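Local coordinates for DNA repair protein XRCC1 (Homo sapiens, PDB 3LQC), which acts as a scaffold in DNA single-strand break repair, assembling repair protein complexes and binding poly-ADP-ribose chains, here represented by its N-terminal domain, at residues 58-64 against 105-111; 81-85 against 125-129; 85-89 against 115-121. All coordinates share one frame; numbering follows the deposited sequence.

Contact 1 of 3, residues 58-64 against 105-111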
loop_
_atom_site.group_PDB
_atom_site.type_symbol
_atom_site.label_atom_id
_atom_site.label_comp_id
_atom_site.label_asym_id
_atom_site.label_seq_id
_atom_site.Cartn_x
_atom_site.Cartn_y
_atom_site.Cartn_z
ATOM N N VAL A 58 -19.576 5.180 -9.983
ATOM C CA VAL A 58 -19.451 6.376 -9.159
ATOM C C VAL A 58 -18.329 7.291 -9.639
ATOM O O VAL A 58 -17.196 6.849 -9.803
ATOM C CB VAL A 58 -19.166 6.003 -7.691
ATOM C CG1 VAL A 58 -19.105 7.256 -6.829
ATOM C CG2 VAL A 58 -20.224 5.046 -7.168
ATOM N N ASP A 59 -18.648 8.562 -9.865
ATOM C CA ASP A 59 -17.641 9.559 -10.223
ATOM C C ASP A 59 -17.449 10.508 -9.045
ATOM O O ASP A 59 -18.418 11.010 -8.479
ATOM C CB ASP A 59 -18.061 10.365 -11.456
ATOM C CG ASP A 59 -18.352 9.490 -12.665
ATOM O OD1 ASP A 59 -17.833 8.347 -12.734
ATOM O OD2 ASP A 59 -19.098 9.957 -13.554
ATOM N N ILE A 60 -16.195 10.755 -8.684
ATOM C CA ILE A 60 -15.882 11.550 -7.508
ATOM C C ILE A 60 -14.910 12.666 -7.852
ATOM O O ILE A 60 -13.863 12.429 -8.447
ATOM C CB ILE A 60 -15.277 10.675 -6.403
ATOM C CG1 ILE A 60 -16.315 9.666 -5.921
ATOM C CG2 ILE A 60 -14.771 11.533 -5.249
ATOM C CD1 ILE A 60 -15.808 8.740 -4.870
ATOM N N GLY A 61 -15.276 13.887 -7.482
ATOM C CA GLY A 61 -14.415 15.034 -7.680
ATOM C C GLY A 61 -13.915 15.521 -6.340
ATOM O O GLY A 61 -14.692 16.012 -5.524
ATOM N N ASN A 62 -12.616 15.391 -6.109
ATOM C CA ASN A 62 -12.064 15.713 -4.808
ATOM C C ASN A 62 -12.079 17.203 -4.525
ATOM O O ASN A 62 -12.061 18.024 -5.440
ATOM C CB ASN A 62 -10.644 15.168 -4.659
ATOM C CG ASN A 62 -10.086 15.375 -3.259
ATOM O OD1 ASN A 62 -10.810 15.273 -2.270
ATOM N ND2 ASN A 62 -8.798 15.672 -3.170
ATOM N N ASP A 63 -12.134 17.548 -3.248
ATOM C CA ASP A 63 -11.879 18.917 -2.832
ATOM C C ASP A 63 -11.006 18.907 -1.587
ATOM O O ASP A 63 -11.427 19.350 -0.517
ATOM C CB ASP A 63 -13.171 19.680 -2.562
ATOM C CG ASP A 63 -12.918 21.119 -2.141
ATOM O OD1 ASP A 63 -11.941 21.720 -2.634
ATOM O OD2 ASP A 63 -13.698 21.649 -1.319
ATOM N N GLY A 64 -9.799 18.371 -1.737
ATOM C CA GLY A 64 -8.787 18.440 -0.699
ATOM C C GLY A 64 -8.734 17.245 0.231
ATOM O O GLY A 64 -8.022 17.277 1.231
ATOM N N PRO A 105 -5.457 19.215 -5.317
ATOM C CA PRO A 105 -6.557 18.966 -4.376
ATOM C C PRO A 105 -7.843 18.527 -5.073
ATOM O O PRO A 105 -8.777 18.100 -4.405
ATOM C CB PRO A 105 -6.796 20.339 -3.737
ATOM C CG PRO A 105 -5.827 21.290 -4.383
ATOM C CD PRO A 105 -5.309 20.641 -5.623
ATOM N N ASN A 106 -7.891 18.632 -6.395
ATOM C CA ASN A 106 -9.150 18.472 -7.109
ATOM C C ASN A 106 -9.173 17.322 -8.100
ATOM O O ASN A 106 -9.863 17.392 -9.118
ATOM C CB ASN A 106 -9.526 19.776 -7.820
ATOM C CG ASN A 106 -9.658 20.940 -6.864
ATOM O OD1 ASN A 106 -8.957 21.936 -6.992
ATOM N ND2 ASN A 106 -10.551 20.815 -5.889
ATOM N N ARG A 107 -8.439 16.258 -7.808
ATOM C CA ARG A 107 -8.444 15.117 -8.713
ATOM C C ARG A 107 -9.858 14.586 -8.910
ATOM O O ARG A 107 -10.673 14.591 -7.983
ATOM C CB ARG A 107 -7.533 13.999 -8.209
ATOM C CG ARG A 107 -6.068 14.285 -8.397
ATOM C CD ARG A 107 -5.220 13.059 -8.144
ATOM N NE ARG A 107 -3.822 13.343 -8.447
ATOM C CZ ARG A 107 -2.908 13.680 -7.544
ATOM N NH1 ARG A 107 -3.227 13.751 -6.257
ATOM N NH2 ARG A 107 -1.664 13.927 -7.927
ATOM N N VAL A 108 -10.141 14.144 -10.128
ATOM C CA VAL A 108 -11.387 13.459 -10.420
ATOM C C VAL A 108 -11.085 12.009 -10.753
ATOM O O VAL A 108 -10.181 11.722 -11.539
ATOM C CB VAL A 108 -12.114 14.087 -11.621
ATOM C CG1 VAL A 108 -13.400 13.307 -11.924
ATOM C CG2 VAL A 108 -12.407 15.557 -11.364
ATOM N N ARG A 109 -11.830 11.091 -10.154
ATOM C CA ARG A 109 -11.705 9.688 -10.526
ATOM C C ARG A 109 -13.077 9.083 -10.792
ATOM O O ARG A 109 -14.027 9.331 -10.046
ATOM C CB ARG A 109 -10.958 8.894 -9.450
ATOM C CG ARG A 109 -9.585 9.454 -9.132
ATOM C CD ARG A 109 -8.887 8.648 -8.054
ATOM N NE ARG A 109 -8.687 7.264 -8.453
ATOM C CZ ARG A 109 -8.263 6.315 -7.628
ATOM N NH1 ARG A 109 -7.998 6.616 -6.368
ATOM N NH2 ARG A 109 -8.107 5.071 -8.061
ATOM N N MET A 110 -13.168 8.311 -11.871
ATOM C CA MET A 110 -14.379 7.588 -12.225
ATOM C C MET A 110 -14.195 6.152 -11.794
ATOM O O MET A 110 -13.132 5.580 -12.004
ATOM C CB MET A 110 -14.595 7.624 -13.739
ATOM C CG MET A 110 -14.222 8.951 -14.407
ATOM S SD MET A 110 -15.368 10.287 -14.028
ATOM C CE MET A 110 -14.830 11.571 -15.151
ATOM N N PHE A 111 -15.231 5.569 -11.201
ATOM C CA PHE A 111 -15.174 4.175 -10.770
ATOM C C PHE A 111 -16.325 3.379 -11.372
ATOM O O PHE A 111 -17.436 3.388 -10.849
ATOM C CB PHE A 111 -15.196 4.084 -9.239
ATOM C CG PHE A 111 -14.130 4.913 -8.566
ATOM C CD1 PHE A 111 -14.314 6.269 -8.358
ATOM C CD2 PHE A 111 -12.936 4.335 -8.149
ATOM C CE1 PHE A 111 -13.333 7.039 -7.745
ATOM C CE2 PHE A 111 -11.952 5.099 -7.537
ATOM C CZ PHE A 111 -12.154 6.456 -7.332
HETATM O O HOH W 1 -7.008 15.372 -5.286
HETATM O O HOH W 2 -12.480 17.925 -8.129
#

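Contact 2 of 3, residues 81-85 against 125-129. With CO3 (carbonate ion), chain D.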
loop_
_atom_site.group_PDB
_atom_site.type_symbol
_atom_site.label_atom_id
_atom_site.label_comp_id
_atom_site.label_asym_id
_atom_site.label_seq_id
_atom_site.Cartn_x
_atom_site.Cartn_y
_atom_site.Cartn_z
ATOM N N GLU A 81 -23.724 1.794 12.185
ATOM C CA GLU A 81 -22.491 2.008 11.446
ATOM C C GLU A 81 -21.947 0.714 10.844
ATOM O O GLU A 81 -21.515 0.686 9.692
ATOM C CB GLU A 81 -21.459 2.649 12.370
ATOM C CG GLU A 81 -21.725 4.124 12.610
ATOM C CD GLU A 81 -21.316 4.593 13.999
ATOM O OE1 GLU A 81 -20.484 3.908 14.647
ATOM O OE2 GLU A 81 -21.839 5.650 14.434
ATOM N N GLN A 82 -21.993 -0.361 11.618
ATOM C CA GLN A 82 -21.413 -1.626 11.182
ATOM C C GLN A 82 -22.221 -2.313 10.092
ATOM O O GLN A 82 -21.703 -3.166 9.385
ATOM C CB GLN A 82 -21.224 -2.575 12.364
ATOM C CG GLN A 82 -20.306 -2.044 13.447
ATOM C CD GLN A 82 -19.915 -3.121 14.448
ATOM O OE1 GLN A 82 -19.235 -4.090 14.101
ATOM N NE2 GLN A 82 -20.345 -2.957 15.696
ATOM N N ASP A 83 -23.488 -1.941 9.951
ATOM C CA ASP A 83 -24.348 -2.560 8.949
ATOM C C ASP A 83 -24.127 -1.949 7.563
ATOM O O ASP A 83 -24.715 -2.396 6.586
ATOM C CB ASP A 83 -25.824 -2.447 9.350
ATOM C CG ASP A 83 -26.128 -3.119 10.676
ATOM O OD1 ASP A 83 -25.753 -4.300 10.847
ATOM O OD2 ASP A 83 -26.750 -2.469 11.553
ATOM N N TYR A 84 -23.296 -0.918 7.468
ATOM C CA TYR A 84 -22.977 -0.381 6.150
ATOM C C TYR A 84 -22.044 -1.311 5.406
ATOM O O TYR A 84 -21.122 -1.894 5.976
ATOM C CB TYR A 84 -22.392 1.032 6.225
ATOM C CG TYR A 84 -23.454 2.092 6.350
ATOM C CD1 TYR A 84 -24.049 2.358 7.574
ATOM C CD2 TYR A 84 -23.879 2.812 5.241
ATOM C CE1 TYR A 84 -25.030 3.313 7.694
ATOM C CE2 TYR A 84 -24.863 3.785 5.351
ATOM C CZ TYR A 84 -25.436 4.027 6.581
ATOM O OH TYR A 84 -26.420 4.979 6.716
ATOM N N GLU A 85 -22.304 -1.450 4.120
ATOM C CA GLU A 85 -21.519 -2.301 3.260
ATOM C C GLU A 85 -20.678 -1.368 2.401
ATOM O O GLU A 85 -21.160 -0.320 1.981
ATOM C CB GLU A 85 -22.470 -3.128 2.394
ATOM C CG GLU A 85 -22.041 -4.565 2.198
ATOM C CD GLU A 85 -21.643 -5.236 3.496
ATOM O OE1 GLU A 85 -22.503 -5.386 4.391
ATOM O OE2 GLU A 85 -20.460 -5.619 3.615
ATOM N N TRP A 125 -29.971 0.210 -2.360
ATOM C CA TRP A 125 -29.648 0.845 -1.098
ATOM C C TRP A 125 -30.379 2.159 -0.981
ATOM O O TRP A 125 -30.605 2.829 -1.983
ATOM C CB TRP A 125 -28.142 1.095 -1.037
ATOM C CG TRP A 125 -27.319 -0.120 -1.356
ATOM C CD1 TRP A 125 -26.747 -0.442 -2.557
ATOM C CD2 TRP A 125 -26.990 -1.183 -0.452
ATOM N NE1 TRP A 125 -26.075 -1.631 -2.448
ATOM C CE2 TRP A 125 -26.208 -2.107 -1.179
ATOM C CE3 TRP A 125 -27.280 -1.441 0.891
ATOM C CZ2 TRP A 125 -25.711 -3.268 -0.592
ATOM C CZ3 TRP A 125 -26.783 -2.593 1.468
ATOM C CH2 TRP A 125 -26.006 -3.496 0.725
ATOM N N ASP A 126 -30.756 2.537 0.232
ATOM C CA ASP A 126 -31.343 3.859 0.436
ATOM C C ASP A 126 -30.526 4.691 1.418
ATOM O O ASP A 126 -30.956 5.759 1.848
ATOM C CB ASP A 126 -32.810 3.770 0.864
ATOM C CG ASP A 126 -32.994 3.113 2.215
ATOM O OD1 ASP A 126 -32.014 2.593 2.782
ATOM O OD2 ASP A 126 -34.137 3.112 2.708
ATOM N N ARG A 127 -29.347 4.185 1.766
ATOM C CA ARG A 127 -28.363 4.964 2.510
ATOM C C ARG A 127 -27.024 4.981 1.776
ATOM O O ARG A 127 -26.461 3.932 1.455
ATOM C CB ARG A 127 -28.188 4.414 3.923
ATOM C CG ARG A 127 -29.454 4.463 4.757
ATOM C CD ARG A 127 -29.869 5.893 5.052
ATOM N NE ARG A 127 -31.080 5.932 5.873
ATOM C CZ ARG A 127 -32.312 6.049 5.385
ATOM N NH1 ARG A 127 -32.502 6.148 4.077
ATOM N NH2 ARG A 127 -33.355 6.073 6.204
ATOM N N VAL A 128 -26.530 6.178 1.490
ATOM C CA VAL A 128 -25.224 6.344 0.880
ATOM C C VAL A 128 -24.332 7.204 1.786
ATOM O O VAL A 128 -24.622 8.371 2.052
ATOM C CB VAL A 128 -25.317 6.976 -0.520
ATOM C CG1 VAL A 128 -23.995 6.822 -1.247
ATOM C CG2 VAL A 128 -26.435 6.323 -1.335
ATOM N N LYS A 129 -23.244 6.613 2.259
ATOM C CA LYS A 129 -22.315 7.311 3.126
ATOM C C LYS A 129 -21.014 7.557 2.378
ATOM O O LYS A 129 -20.354 6.612 1.927
ATOM C CB LYS A 129 -22.059 6.494 4.398
ATOM C CG LYS A 129 -21.033 7.100 5.328
ATOM C CD LYS A 129 -20.839 6.246 6.569
ATOM C CE LYS A 129 -22.091 6.214 7.419
ATOM N NZ LYS A 129 -21.799 5.721 8.791
HETATM C C CO3 D . -19.317 7.605 9.969
HETATM O O1 CO3 D . -20.018 8.444 9.266
HETATM O O2 CO3 D . -19.904 6.573 10.504
HETATM O O HOH W 3 -20.266 3.049 8.842
#

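Contact 3 of 3, residues 85-89 against 115-121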
loop_
_atom_site.group_PDB
_atom_site.type_symbol
_atom_site.label_atom_id
_atom_site.label_comp_id
_atom_site.label_asym_id
_atom_site.label_seq_id
_atom_site.Cartn_x
_atom_site.Cartn_y
_atom_site.Cartn_z
ATOM N N GLU A 85 -22.304 -1.450 4.120
ATOM C CA GLU A 85 -21.519 -2.301 3.260
ATOM C C GLU A 85 -20.678 -1.368 2.401
ATOM O O GLU A 85 -21.160 -0.320 1.981
ATOM C CB GLU A 85 -22.470 -3.128 2.394
ATOM C CG GLU A 85 -22.041 -4.565 2.198
ATOM C CD GLU A 85 -21.643 -5.236 3.496
ATOM O OE1 GLU A 85 -22.503 -5.386 4.391
ATOM O OE2 GLU A 85 -20.460 -5.619 3.615
ATOM N N VAL A 86 -19.420 -1.721 2.154
ATOM C CA VAL A 86 -18.587 -0.894 1.284
ATOM C C VAL A 86 -19.007 -1.024 -0.177
ATOM O O VAL A 86 -19.121 -2.123 -0.716
ATOM C CB VAL A 86 -17.077 -1.215 1.410
ATOM C CG1 VAL A 86 -16.278 -0.369 0.443
ATOM C CG2 VAL A 86 -16.598 -0.970 2.817
ATOM N N LEU A 87 -19.236 0.114 -0.810
ATOM C CA LEU A 87 -19.488 0.141 -2.233
ATOM C C LEU A 87 -18.187 0.475 -2.956
ATOM O O LEU A 87 -17.704 -0.297 -3.781
ATOM C CB LEU A 87 -20.563 1.174 -2.565
ATOM C CG LEU A 87 -20.929 1.149 -4.038
ATOM C CD1 LEU A 87 -21.581 -0.179 -4.343
ATOM C CD2 LEU A 87 -21.837 2.308 -4.382
ATOM N N LEU A 88 -17.621 1.638 -2.648
ATOM C CA LEU A 88 -16.308 1.994 -3.170
ATOM C C LEU A 88 -15.308 2.009 -2.033
ATOM O O LEU A 88 -15.407 2.812 -1.105
ATOM C CB LEU A 88 -16.311 3.353 -3.876
ATOM C CG LEU A 88 -14.905 3.838 -4.261
ATOM C CD1 LEU A 88 -14.269 2.894 -5.255
ATOM C CD2 LEU A 88 -14.927 5.239 -4.810
ATOM N N VAL A 89 -14.342 1.111 -2.117
ATOM C CA VAL A 89 -13.324 0.982 -1.098
ATOM C C VAL A 89 -12.540 2.294 -0.937
ATOM O O VAL A 89 -12.437 3.086 -1.874
ATOM C CB VAL A 89 -12.402 -0.193 -1.452
ATOM C CG1 VAL A 89 -11.157 0.290 -2.199
ATOM C CG2 VAL A 89 -12.051 -0.966 -0.207
ATOM N N LYS A 115 -14.637 -1.272 -10.710
ATOM C CA LYS A 115 -13.847 -0.786 -9.585
ATOM C C LYS A 115 -14.644 -0.696 -8.286
ATOM O O LYS A 115 -14.107 -0.303 -7.253
ATOM C CB LYS A 115 -13.198 0.558 -9.931
ATOM C CG LYS A 115 -12.428 0.526 -11.248
ATOM C CD LYS A 115 -11.107 1.271 -11.150
ATOM C CE LYS A 115 -11.311 2.767 -10.952
ATOM N NZ LYS A 115 -10.081 3.421 -10.396
ATOM N N LEU A 116 -15.920 -1.067 -8.346
ATOM C CA LEU A 116 -16.768 -1.119 -7.163
ATOM C C LEU A 116 -16.797 -2.537 -6.622
ATOM O O LEU A 116 -16.451 -3.476 -7.330
ATOM C CB LEU A 116 -18.186 -0.669 -7.499
ATOM C CG LEU A 116 -18.321 0.765 -8.000
ATOM C CD1 LEU A 116 -19.775 1.108 -8.259
ATOM C CD2 LEU A 116 -17.718 1.712 -6.989
ATOM N N VAL A 117 -17.188 -2.688 -5.360
ATOM C CA VAL A 117 -17.359 -4.012 -4.770
ATOM C C VAL A 117 -18.607 -4.642 -5.365
ATOM O O VAL A 117 -19.715 -4.141 -5.156
ATOM C CB VAL A 117 -17.524 -3.940 -3.244
ATOM C CG1 VAL A 117 -17.605 -5.347 -2.650
ATOM C CG2 VAL A 117 -16.377 -3.149 -2.626
ATOM N N ARG A 118 -18.433 -5.734 -6.105
ATOM C CA ARG A 118 -19.534 -6.309 -6.881
ATOM C C ARG A 118 -20.750 -6.698 -6.032
ATOM O O ARG A 118 -21.866 -6.281 -6.317
ATOM C CB ARG A 118 -19.049 -7.499 -7.719
ATOM N N ALA A 119 -20.532 -7.496 -4.993
ATOM C CA ALA A 119 -21.620 -7.929 -4.125
ATOM C C ALA A 119 -22.486 -6.753 -3.683
ATOM O O ALA A 119 -23.704 -6.871 -3.579
ATOM C CB ALA A 119 -21.075 -8.666 -2.912
ATOM N N ALA A 120 -21.847 -5.619 -3.421
ATOM C CA ALA A 120 -22.556 -4.431 -2.973
ATOM C C ALA A 120 -23.196 -3.685 -4.137
ATOM O O ALA A 120 -24.325 -3.213 -4.035
ATOM C CB ALA A 120 -21.616 -3.504 -2.203
ATOM N N ALA A 121 -22.471 -3.562 -5.239
ATOM C CA ALA A 121 -22.992 -2.832 -6.386
ATOM C C ALA A 121 -24.193 -3.555 -6.992
ATOM O O ALA A 121 -24.967 -2.970 -7.750
ATOM C CB ALA A 121 -21.910 -2.629 -7.424
HETATM O O HOH W 4 -14.404 -0.693 -4.618
#

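Contact 1 of 3, residues 58-64 against 105-111
Asn62 meets Pro105, Asn106 and Arg107 where the pairing of 58-64 with 105-111 gives way to a loop. Its CB sits 3.4 Å from Arg107 O, the oxygen that accepts the Asn62 N-H. With CG anti to the backbone N (chi1 -175°), the amide reaches back toward Pro105, CG lying 3.2 Å from Pro105 O. Then the branches part: OD1 accepts the N-H of Ser65, while ND2 donates to water 1 at 2.8 Å, and that water also takes the Arg107 N-H. An amide suits a place needing both donor and acceptor, and an alanine here would probably deprive Ser65 N of its acceptor and water 1 of the Asn62 donor, leaving it to Arg107 N, and let the loop shift. The backbone O of Asn62 receives Asn106 ND2 at 3.2 Å in an almost straight bond (170°). Further back, strands 58-63 and 108-111 run antiparallel at one edge of the three-stranded sheet of this beta-sandwich, with Val58-Phe111 and Ile60-Arg109 as hydrogen-bonded pairs. Phe111 turns its ring edge to the strand, CD1 3.3 Å from Val58 O, and its CE1 touches Ile60 CD1 at 4.2 Å, apolar groups suited to the face packed against Leu88. Phe111 CE2 lies over one face of the Arg109 guanidinium, 3.8 Å above its plane and toward its rim; Arg109 NH1 bonds Ser92 O and makes a salt bridge to an acidic side chain of another protein. Gly64 N donates to Pro105 O at 2.9 Å, and the positive phi of Gly64 would jam a CB against the preceding carbonyl.

Contact 2 of 3, residues 81-85 against 125-129
The carbonate pocket brings Glu81 and Lys129 together, along with Arg7 and Ser44. Lys129 NZ donates to carbonate O2 at 2.7 Å, and Arg7 and Ser44 bond the same ion, so an anion that probably came from the crystallisation liquor is gripped by two basic groups and a hydroxyl. From the loop before strand 85-92, Glu81 offers a methylene, its CG 3.7 Å from carbonate O2, while its carboxylate turns to a salt bridge with Arg7. That negative charge probably offsets part of the positive charge gathered around the ion. Water 3 adds a second link, accepting from Lys129 NZ at 3.1 Å and donating to the backbone O of Glu81.

Tyr84 packs along much of the lysine chain. That chain is extended as far as CD and then bends (chi3 -66°), which lays CE over the centre of the tyrosine ring, 4.0 Å above it, in a CH-pi contact. NZ also stays over that face, 4.4 Å from the ring centroid and 21° off the normal, a cation-pi pair. A long aliphatic chain ending in an ammonium group suits both the ring and the pocket. In the five-stranded sheet, strand 125-133 lies next to 67-73, and Asp126 with Arg127 opposite Gly73 forms a classic beta bulge. From the bulge Arg127 sets its CB 3.4 Å from Tyr84 OH, and its aliphatic start crosses the phenol obliquely. Tyr84 is buried, also covered by Val46 and Leu71. Its rigid ring fills the space between loop and strand. At the far end the Trp125 indole meets aliphatic carbon, CH2 lying 3.9 Å from Glu85 CB.

Contact 3 of 3, residues 85-89 against 115-121
Leu87 and Val117 meet through flat peptide groups, for neither segment brings an aromatic ring. The N-H of Val117 meets the Leu87 carbonyl nearly along the C=O axis, 2.9 Å from Val117 N to Leu87 O, and almost straight at 178°. In this beta-sandwich the bond ties the bulged strand 85-92 to the loop leading into helix 118-121, with Val117 at the N-cap position; Leu87 and Leu88 both face Val70, a classic beta bulge. Around the bond the packing is aliphatic. Leu87 CG lies anti to the backbone N (chi1 -175°), and CD1 reaches the start of the helix, 3.6 Å from Ala121 N and 4.0 Å from Ala120 CB. Ala120 CB also fits against Val86 O, 3.2 Å away; a small residue suits so close an approach. Leu88, in one of its two modelled conformers, crosses Leu116 at about a right angle, and both leucines also touch Phe111. Near Lys115, water 4 takes the N-H of Val89 and donates to Lys115 O at 2.7 Å. Val86 CG1 lies 4.1 Å from Val117 CG2, the two side chains crossing at about a right angle.

Contacts 2 and 3 share Glu85 and lie with centres about 11 Å apart, joined where Trp125 NE1 reaches Ala120 O at 2.8 Å, a probable hydrogen bond. Contact 1 lies across the chain's centre from contact 2, about 21 Å between centres, and their nearest atoms stay about 7 Å apart. Contact 3 bridges them: Leu88, in one of its two conformers, packs on Ile60 and Phe111 of contact 1, so the five-stranded and three-stranded sheets meet through apolar side chains. Where contact 1 adjoins contact 3, Arg109 NH2 and Lys115 NZ come to 3.5 Å with like charges. The carbonate belongs to contact 2, whereas contacts 1 and 3 both reach a chain of another protein.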